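Local coordinates for ATP:cob(I)alamin adenosyltransferase, putative (Burkholderia thailandensis, PDB 2ZHZ), which probably transfers the adenosyl group of ATP to the cobalt of cobalamin, making adenosylcobalamin, and works as a homotrimer, at residues B[40-45]-B[126-131]. Residues are numbered along the deposited sequence; the frame is centred on the assembly and turned at random.
With ATP (adenosine-5'-triphosphate), chain H.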
ATOM      1  N   ASP B  40      -1.839   7.851  -6.564  1.00 13.08           N
ATOM      2  CA  ASP B  40      -3.205   7.334  -6.636  1.00 14.64           C
ATOM      3  C   ASP B  40      -3.441   6.391  -5.444  1.00 14.52           C
ATOM      4  O   ASP B  40      -4.489   6.441  -4.795  1.00 12.84           O
ATOM      5  CB  ASP B  40      -3.385   6.573  -7.959  1.00 15.50           C
ATOM      6  CG  ASP B  40      -4.832   6.180  -8.241  1.00 18.83           C
ATOM      7  OD1 ASP B  40      -5.038   5.322  -9.130  1.00 18.36           O
ATOM      8  OD2 ASP B  40      -5.762   6.718  -7.600  1.00 19.09           O
ATOM      9  N   GLU B  41      -2.459   5.541  -5.155  1.00 13.37           N
ATOM     10  CA  GLU B  41      -2.583   4.603  -4.039  1.00 13.25           C
ATOM     11  C   GLU B  41      -2.695   5.378  -2.725  1.00 13.32           C
ATOM     12  O   GLU B  41      -3.474   5.019  -1.841  1.00 12.96           O
ATOM     13  CB  GLU B  41      -1.377   3.655  -3.991  1.00 13.71           C
ATOM     14  CG  GLU B  41      -1.588   2.459  -3.061  1.00 13.48           C
ATOM     15  CD  GLU B  41      -0.416   1.490  -3.059  1.00 13.65           C
ATOM     16  OE1 GLU B  41       0.315   1.433  -4.067  1.00 13.70           O
ATOM     17  OE2 GLU B  41      -0.238   0.771  -2.054  1.00 13.76           O
ATOM     18  N   LEU B  42      -1.907   6.440  -2.598  1.00 12.18           N
ATOM     19  CA  LEU B  42      -1.961   7.274  -1.402  1.00 13.96           C
ATOM     20  C   LEU B  42      -3.345   7.898  -1.276  1.00 14.17           C
ATOM     21  O   LEU B  42      -3.945   7.891  -0.204  1.00 14.65           O
ATOM     22  CB  LEU B  42      -0.927   8.397  -1.472  1.00 13.81           C
ATOM     23  CG  LEU B  42      -1.107   9.526  -0.447  1.00 15.19           C
ATOM     24  CD1 LEU B  42      -0.978   8.975   0.976  1.00 12.45           C
ATOM     25  CD2 LEU B  42      -0.063  10.609  -0.691  1.00 12.74           C
ATOM     26  N   ASN B  43      -3.848   8.448  -2.375  1.00 15.28           N
ATOM     27  CA  ASN B  43      -5.161   9.079  -2.347  1.00 16.35           C
ATOM     28  C   ASN B  43      -6.236   8.074  -1.936  1.00 15.94           C
ATOM     29  O   ASN B  43      -7.188   8.419  -1.231  1.00 15.66           O
ATOM     30  CB  ASN B  43      -5.487   9.691  -3.713  1.00 15.14           C
ATOM     31  CG  ASN B  43      -6.468  10.848  -3.610  1.00 17.48           C
ATOM     32  OD1 ASN B  43      -6.716  11.366  -2.521  1.00 18.81           O
ATOM     33  ND2 ASN B  43      -7.010  11.270  -4.745  1.00 17.27           N
ATOM     34  N   SER B  44      -6.072   6.826  -2.360  1.00 14.81           N
ATOM     35  CA  SER B  44      -7.032   5.783  -2.025  1.00 11.98           C
ATOM     36  C   SER B  44      -6.990   5.423  -0.545  1.00 14.13           C
ATOM     37  O   SER B  44      -8.034   5.186   0.065  1.00 14.29           O
ATOM     38  CB  SER B  44      -6.785   4.539  -2.882  1.00 16.22           C
ATOM     39  OG  SER B  44      -7.058   4.831  -4.247  1.00 21.43           O
ATOM     40  N   GLN B  45      -5.791   5.378   0.035  1.00 14.53           N
ATOM     41  CA  GLN B  45      -5.678   5.071   1.460  1.00 15.78           C
ATOM     42  C   GLN B  45      -6.330   6.199   2.265  1.00 15.99           C
ATOM     43  O   GLN B  45      -6.946   5.954   3.305  1.00 17.08           O
ATOM     44  CB  GLN B  45      -4.209   4.905   1.863  1.00 16.07           C
ATOM     45  CG  GLN B  45      -3.605   3.550   1.486  1.00 19.36           C
ATOM     46  CD  GLN B  45      -4.213   2.387   2.267  1.00 22.12           C
ATOM     47  OE1 GLN B  45      -4.991   2.588   3.194  1.00 18.56           O
ATOM     48  NE2 GLN B  45      -3.846   1.163   1.894  1.00 19.38           N
ATOM     49  N   THR B 126       3.035   6.478   5.532  1.00 13.86           N
ATOM     50  CA  THR B 126       4.056   5.654   4.892  1.00 12.79           C
ATOM     51  C   THR B 126       3.843   5.495   3.387  1.00 12.46           C
ATOM     52  O   THR B 126       4.810   5.425   2.635  1.00 13.98           O
ATOM     53  CB  THR B 126       4.159   4.255   5.546  1.00 12.08           C
ATOM     54  OG1 THR B 126       2.909   3.563   5.419  1.00 14.57           O
ATOM     55  CG2 THR B 126       4.523   4.387   7.010  1.00 11.54           C
ATOM     56  N   VAL B 127       2.593   5.431   2.938  1.00 11.99           N
ATOM     57  CA  VAL B 127       2.358   5.312   1.505  1.00 11.23           C
ATOM     58  C   VAL B 127       2.715   6.657   0.866  1.00 12.60           C
ATOM     59  O   VAL B 127       3.201   6.713  -0.265  1.00 13.36           O
ATOM     60  CB  VAL B 127       0.889   4.947   1.194  1.00 13.88           C
ATOM     61  CG1 VAL B 127       0.663   4.928  -0.319  1.00 12.25           C
ATOM     62  CG2 VAL B 127       0.559   3.571   1.796  1.00 12.26           C
ATOM     63  N   CYS B 128       2.493   7.741   1.604  1.00 12.68           N
ATOM     64  CA  CYS B 128       2.826   9.070   1.091  1.00 12.64           C
ATOM     65  C   CYS B 128       4.335   9.169   0.891  1.00 13.06           C
ATOM     66  O   CYS B 128       4.805   9.702  -0.120  1.00 14.66           O
ATOM     67  CB  CYS B 128       2.368  10.160   2.067  1.00 13.87           C
ATOM     68  SG  CYS B 128       2.772  11.847   1.529  1.00 15.93           S
ATOM     69  N   ARG B 129       5.094   8.653   1.852  1.00 12.95           N
ATOM     70  CA  ARG B 129       6.553   8.693   1.765  1.00 12.16           C
ATOM     71  C   ARG B 129       7.059   7.813   0.623  1.00 15.40           C
ATOM     72  O   ARG B 129       8.109   8.088   0.035  1.00 14.22           O
ATOM     73  CB  ARG B 129       7.163   8.279   3.105  1.00 15.05           C
ATOM     74  CG  ARG B 129       6.915   9.323   4.187  1.00 14.42           C
ATOM     75  CD  ARG B 129       7.047   8.753   5.582  1.00 18.27           C
ATOM     76  NE  ARG B 129       8.434   8.601   6.001  1.00 16.61           N
ATOM     77  CZ  ARG B 129       9.231   9.620   6.307  1.00 21.38           C
ATOM     78  NH1 ARG B 129      10.476   9.394   6.687  1.00 20.96           N
ATOM     79  NH2 ARG B 129       8.781  10.870   6.230  1.00 23.07           N
ATOM     80  N   ARG B 130       6.307   6.757   0.318  1.00 13.55           N
ATOM     81  CA  ARG B 130       6.649   5.868  -0.787  1.00 13.39           C
ATOM     82  C   ARG B 130       6.442   6.666  -2.086  1.00 12.65           C
ATOM     83  O   ARG B 130       7.248   6.585  -3.017  1.00 13.61           O
ATOM     84  CB  ARG B 130       5.754   4.614  -0.755  1.00 11.05           C
ATOM     85  CG  ARG B 130       5.819   3.731  -2.002  1.00 14.17           C
ATOM     86  CD  ARG B 130       5.626   2.240  -1.669  1.00 15.13           C
ATOM     87  NE  ARG B 130       4.372   1.905  -0.983  1.00 14.16           N
ATOM     88  CZ  ARG B 130       3.182   1.779  -1.572  1.00 15.33           C
ATOM     89  NH1 ARG B 130       3.047   1.970  -2.878  1.00 11.38           N
ATOM     90  NH2 ARG B 130       2.125   1.414  -0.858  1.00 12.38           N
ATOM     91  N   ALA B 131       5.367   7.450  -2.143  1.00 11.44           N
ATOM     92  CA  ALA B 131       5.099   8.269  -3.324  1.00 12.94           C
ATOM     93  C   ALA B 131       6.195   9.320  -3.481  1.00 13.35           C
ATOM     94  O   ALA B 131       6.585   9.660  -4.600  1.00 14.25           O
ATOM     95  CB  ALA B 131       3.731   8.945  -3.212  1.00 13.92           C
TER
HETATM   96  PG  ATP H 202      12.091  17.205   6.180  1.00 21.48           P
HETATM   97  O1G ATP H 202      12.188  17.786   4.800  1.00 26.45           O
HETATM   98  O2G ATP H 202      12.277  18.228   7.262  1.00 24.06           O
HETATM   99  O3G ATP H 202      10.789  16.478   6.372  1.00 22.76           O
HETATM  100  PB  ATP H 202      13.502  14.796   5.497  1.00 18.59           P
HETATM  101  O1B ATP H 202      12.419  14.679   4.465  1.00 18.94           O
HETATM  102  O2B ATP H 202      14.935  14.741   5.027  1.00 19.58           O
HETATM  103  O3B ATP H 202      13.294  16.140   6.382  1.00 21.31           O
HETATM  104  PA  ATP H 202      11.963  13.288   7.467  1.00 21.37           P
HETATM  105  O1A ATP H 202      10.779  13.316   6.563  1.00 21.78           O
HETATM  106  O2A ATP H 202      11.955  14.106   8.735  1.00 22.86           O
HETATM  107  O3A ATP H 202      13.329  13.641   6.631  1.00 20.87           O
HETATM  108  O5' ATP H 202      12.213  11.746   7.846  1.00 22.31           O
HETATM  109  C5' ATP H 202      13.077  11.387   8.920  1.00 21.68           C
HETATM  110  C4' ATP H 202      13.964  10.211   8.526  1.00 24.19           C
HETATM  111  O4' ATP H 202      13.294   9.286   7.632  1.00 21.92           O
HETATM  112  C3' ATP H 202      15.255  10.661   7.849  1.00 27.09           C
HETATM  113  O3' ATP H 202      16.376  10.384   8.696  1.00 39.22           O
HETATM  114  C2' ATP H 202      15.297   9.920   6.519  1.00 26.00           C
HETATM  115  O2' ATP H 202      16.469   9.094   6.465  1.00 27.18           O
HETATM  116  C1' ATP H 202      14.035   9.082   6.427  1.00 22.01           C
HETATM  117  N9  ATP H 202      13.168   9.481   5.259  1.00 18.92           N
HETATM  118  C8  ATP H 202      12.960  10.740   4.786  1.00 18.38           C
HETATM  119  N7  ATP H 202      12.115  10.749   3.729  1.00 17.26           N
HETATM  120  C5  ATP H 202      11.758   9.474   3.498  1.00 16.76           C
HETATM  121  C6  ATP H 202      10.878   8.758   2.524  1.00 15.86           C
HETATM  122  N6  ATP H 202      10.204   9.442   1.574  1.00 10.66           N
HETATM  123  N1  ATP H 202      10.775   7.388   2.625  1.00 15.98           N
HETATM  124  C2  ATP H 202      11.450   6.673   3.583  1.00 14.68           C
HETATM  125  N3  ATP H 202      12.266   7.268   4.502  1.00 14.18           N
HETATM  126  C4  ATP H 202      12.456   8.636   4.509  1.00 16.14           C
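Glu-41 and Arg-130 meet tip to tip in a salt bridge of two hydrogen bonds, end-on from NH1 and NH2. The Glu-41 chain starts with CG anti to the backbone N (chi1 -167°) and stays extended beyond it. Its CB carries the chain toward helix 116-141. CG passes CG1 of Val-127 at 4.3 Å. CD then lies at the edge of the Arg-130 guanidinium. The two oxygens take one nitrogen each: OE1 accepts from Arg-130 NH1 at 3.0 Å, and OE2 accepts from Arg-130 NH2 at 2.7 Å. Both bonds are nearly straight. The oxygens lie in or close to the guanidinium plane, but the nitrogens come from above the carboxylate, and the two planes are 51° apart. OE1 has a second partner, NE of Arg-130 in the second subunit. The same link runs from Arg-130 NE here to Glu-41 of the third subunit, so the pairs probably run on from subunit to subunit around the trimer. Asp-38 of the same chain also pairs with Arg-130 NH1. Glu-41 and Arg-130 are buried, and these charges probably stabilise one another.

The two segments are antiparallel neighbours in the helix bundle of this PduO-type adenosyltransferase, with axes 8.8 Å apart. CG1 of Val-127 rests against the backbone of Leu-42, 3.7 Å from its CA. Its CG2 reaches CG of Gln-45. Leu-42 turns both branches to Cys-128, CD1 and CD2 each 3.7 Å from Cys-128 CB. Leu-155 of helix 147-169 touches both residues and continues this apolar layer.

Arg-129 points away from helix 40-45 and serves ATP instead. Its guanidinium lies over the adenine near C5, and NH2 donates to O1A of the ATP alpha-phosphate. Its backbone O accepts from the ATP N6 amino group at 2.9 Å. Gly-13, Lys-28 and other residues of the third subunit hold the same nucleotide from across the interface.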